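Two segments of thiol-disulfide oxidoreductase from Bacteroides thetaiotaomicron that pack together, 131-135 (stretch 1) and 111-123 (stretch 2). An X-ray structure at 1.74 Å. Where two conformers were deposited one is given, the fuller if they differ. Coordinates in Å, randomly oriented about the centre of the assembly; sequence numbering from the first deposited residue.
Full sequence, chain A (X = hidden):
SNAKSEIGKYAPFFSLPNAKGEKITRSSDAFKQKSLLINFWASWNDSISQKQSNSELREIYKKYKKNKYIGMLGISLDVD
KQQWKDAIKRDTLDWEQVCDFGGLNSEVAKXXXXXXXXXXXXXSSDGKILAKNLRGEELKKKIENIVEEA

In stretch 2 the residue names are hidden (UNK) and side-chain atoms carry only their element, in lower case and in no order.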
# COMPACT_ATOMS: atom_id res chain seq x y z
N ALA A 131 3.76 19.47 8.42
CA ALA A 131 2.44 19.10 7.95
C ALA A 131 2.52 17.77 7.24
O ALA A 131 3.58 17.36 6.80
CB ALA A 131 1.91 20.15 6.96
N LYS A 132 1.39 17.11 7.16
CA LYS A 132 1.26 15.87 6.43
C LYS A 132 0.05 15.91 5.52
O LYS A 132 -1.01 16.49 5.88
CB LYS A 132 1.09 14.70 7.40
CG LYS A 132 2.27 14.45 8.30
CD LYS A 132 1.94 13.62 9.54
CE LYS A 132 1.63 12.21 9.19
NZ LYS A 132 2.15 11.21 10.27
N ASN A 133 0.17 15.22 4.40
CA ASN A 133 -0.94 14.94 3.49
C ASN A 133 -1.62 16.24 3.03
O ASN A 133 -2.83 16.35 3.00
CB ASN A 133 -1.90 13.93 4.09
CG ASN A 133 -1.21 12.59 4.33
OD1 ASN A 133 -0.43 12.16 3.45
ND2 ASN A 133 -1.35 12.01 5.55
N LEU A 134 -0.81 17.22 2.68
CA LEU A 134 -1.31 18.50 2.18
C LEU A 134 -1.63 18.38 0.73
O LEU A 134 -0.97 17.70 -0.02
CB LEU A 134 -0.32 19.64 2.39
CG LEU A 134 0.01 20.02 3.80
CD1 LEU A 134 0.99 21.18 3.65
CD2 LEU A 134 -1.21 20.38 4.60
N ARG A 135 -2.70 19.04 0.31
CA ARG A 135 -3.17 18.99 -1.05
C ARG A 135 -3.72 20.34 -1.48
O ARG A 135 -4.04 21.16 -0.66
CB ARG A 135 -4.29 17.95 -1.16
CG ARG A 135 -3.94 16.53 -0.64
CD ARG A 135 -5.09 15.55 -0.80
NE ARG A 135 -6.34 16.22 -1.20
CZ ARG A 135 -7.26 16.71 -0.37
NH1 ARG A 135 -7.14 16.64 0.96
NH2 ARG A 135 -8.32 17.30 -0.89
N UNK A 111 8.47 3.65 9.38
CA UNK A 111 8.93 4.81 10.20
C UNK A 111 8.03 6.04 10.06
O UNK A 111 7.81 6.79 11.03
o UNK A 111 12.26 4.47 12.35
n UNK A 111 10.72 2.88 12.13
c UNK A 111 11.52 3.83 11.65
c UNK A 111 11.45 4.14 10.17
c UNK A 111 10.37 5.19 9.86
N UNK A 112 7.50 6.24 8.83
CA UNK A 112 6.63 7.37 8.54
C UNK A 112 5.13 7.00 8.69
O UNK A 112 4.31 7.80 8.30
c UNK A 112 10.52 9.05 7.52
c UNK A 112 9.39 8.25 7.38
c UNK A 112 10.39 10.44 7.58
c UNK A 112 6.92 7.94 7.14
c UNK A 112 9.13 11.03 7.49
c UNK A 112 8.13 8.82 7.25
c UNK A 112 8.00 10.22 7.36
o UNK A 112 11.48 11.28 7.79
N UNK A 113 4.83 5.79 9.18
CA UNK A 113 3.43 5.35 9.47
C UNK A 113 2.53 5.60 8.27
O UNK A 113 1.42 6.16 8.39
c UNK A 113 2.88 6.09 10.69
o UNK A 113 3.73 5.74 11.78
N UNK A 114 3.00 5.21 7.09
CA UNK A 114 2.26 5.45 5.83
C UNK A 114 1.07 4.48 5.83
O UNK A 114 1.24 3.22 5.86
c UNK A 114 4.33 6.23 4.69
c UNK A 114 3.17 5.25 4.62
c UNK A 114 2.43 5.44 3.28
c UNK A 114 3.96 7.71 4.69
N UNK A 115 -0.14 5.03 5.90
CA UNK A 115 -1.29 4.18 5.98
C UNK A 115 -2.02 4.02 4.67
O UNK A 115 -2.84 3.12 4.52
c UNK A 115 -4.31 7.71 5.90
o UNK A 115 -4.20 10.01 6.49
c UNK A 115 -3.71 8.72 6.63
c UNK A 115 -2.65 8.47 7.45
c UNK A 115 -2.25 4.69 7.07
c UNK A 115 -2.17 7.15 7.63
c UNK A 115 -3.81 6.37 6.03
c UNK A 115 -2.74 6.08 6.89
N UNK A 116 -1.70 4.90 3.73
CA UNK A 116 -2.19 4.83 2.38
C UNK A 116 -1.26 5.59 1.46
O UNK A 116 -0.50 6.47 1.92
c UNK A 116 -3.65 5.33 2.29
c UNK A 116 -3.86 6.81 2.32
c UNK A 116 -6.05 6.56 0.89
c UNK A 116 -5.40 7.28 2.06
n UNK A 116 -7.08 7.35 0.00
N UNK A 117 -1.32 5.28 0.15
CA UNK A 117 -0.63 6.12 -0.84
C UNK A 117 -1.62 6.58 -1.87
O UNK A 117 -2.60 5.89 -2.13
c UNK A 117 0.22 3.99 -1.89
c UNK A 117 1.25 3.27 -2.85
c UNK A 117 1.80 5.50 -0.53
c UNK A 117 0.59 5.44 -1.49
N UNK A 118 -1.41 7.78 -2.43
CA UNK A 118 -0.33 8.71 -2.14
C UNK A 118 -0.37 9.29 -0.76
O UNK A 118 -1.45 9.38 -0.11
c UNK A 118 -1.98 9.73 -3.49
c UNK A 118 -0.55 9.83 -3.16
c UNK A 118 -2.28 8.29 -3.50
N UNK A 119 0.79 9.74 -0.29
CA UNK A 119 0.89 10.48 0.97
C UNK A 119 1.98 11.50 0.78
O UNK A 119 2.80 11.36 -0.12
c UNK A 119 1.29 9.50 2.15
N UNK A 120 2.02 12.52 1.65
CA UNK A 120 3.17 13.41 1.69
C UNK A 120 3.44 13.95 3.11
O UNK A 120 2.64 13.77 4.05
n UNK A 120 1.24 15.86 -0.16
c UNK A 120 1.99 15.48 0.90
o UNK A 120 1.84 15.93 2.02
c UNK A 120 3.09 14.51 0.64
N UNK A 121 4.61 14.55 3.27
CA UNK A 121 5.01 15.11 4.53
C UNK A 121 5.94 16.25 4.24
O UNK A 121 6.74 16.17 3.30
c UNK A 121 5.85 14.65 6.88
c UNK A 121 6.10 13.63 8.00
c UNK A 121 6.97 13.55 4.98
c UNK A 121 5.63 14.05 5.49
N UNK A 122 5.85 17.31 5.03
CA UNK A 122 6.63 18.54 4.82
C UNK A 122 7.48 18.77 6.04
O UNK A 122 6.95 18.79 7.13
c UNK A 122 5.14 22.12 4.26
c UNK A 122 6.27 21.10 4.38
c UNK A 122 7.16 21.13 3.08
c UNK A 122 5.69 19.70 4.59
N UNK A 123 8.78 18.91 5.81
CA UNK A 123 9.75 19.14 6.86
C UNK A 123 10.32 20.52 6.78
O UNK A 123 10.63 21.02 5.71
c UNK A 123 9.61 16.31 7.71
c UNK A 123 11.87 15.75 6.58
c UNK A 123 10.89 18.16 6.72
c UNK A 123 10.58 16.67 6.56
O HOH W 1 4.30 10.43 7.67
O HOH W 2 1.03 8.97 8.68
O HOH W 3 -2.03 9.52 2.64

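Position 111 is still helical and carries three carbons, the third bonded to one oxygen and one nitrogen. This is the amide chain of Gln111, which lies well beyond the reach of stretch 1. At 112 the chain leaves helical geometry; one carbon leads to a six-carbon ring bearing an oxygen, so the residue is Tyr112. Its part in the contact is made by the backbone: water 1 donates to Tyr112 O (2.7 Å) and accepts a weak bond from Lys132 NZ (3.5 Å).

Position 113 has one carbon and one oxygen, a hydroxymethyl group, and is Ser113. Again the carbonyl matters, because water 2 donates to Ser113 O at 2.9 Å and accepts from Lys132 NZ at 3.0 Å. Position 114 shows four carbons forked at the first, with one arm two carbons long. That is Ile114, buried but making no contact with stretch 1.

A second phenol appears at 115, one carbon followed by a six-carbon ring with an oxygen, which identifies Tyr115. Its CA-to-CB bond points sideways, yet the ring extends far enough to bring OH within 3.6 Å of Asn133 ND2. At 116, four carbons in a row end in nitrogen, the signature of Lys116, and this chain does not touch stretch 1. Position 117 repeats the four-carbon pattern forked at the first atom; it is Ile117, directed away from the partner.

Three carbons at 118 close a ring onto the backbone nitrogen, defining Pro118, which follows a cis peptide bond. The strand starts at 119, where a lone carbon marks Ala119. Its CB lies 3.4 Å from Asn133 OD1.

Position 120 has two carbons, the second bearing an oxygen and a nitrogen, and the amide reaches the backbone of residue 134. This is Asn120: its OD1 accepts from Leu134 N at 3.0 Å, and its ND2 donates to Leu134 O at 2.9 Å, although the placement of ND2 is less certain. Four carbons forked at the first, one arm two carbons long, recur at 121. They belong to Ile121, whose CG1 lies 3.9 Å from Lys132 CG on the same face of the sheet. At 122 the four carbons fork at the second, giving Leu122; its CD2 approaches Leu134 CD1 at 4.3 Å. Position 123 has the same fork and is Leu123, buried without touching stretch 1.

The contact is a short antiparallel pairing whose end is extended by two asparagines. Leu122 N donates to Ala131 O (2.9 Å), and Asn133 N donates to Asn120 O (2.9 Å). As stretch 1 turns out of its strand, side chains replace regular backbone pairing: Asn133 OD1 accepts from Asn120 N at 3.1 Å, while the Asn120 amide engages both backbone polar atoms of Leu134. Leucine packing and the water links to Lys132 complete an interface burying 455 Å².

Stretch 2 111-123: QYSIYKIPANILL
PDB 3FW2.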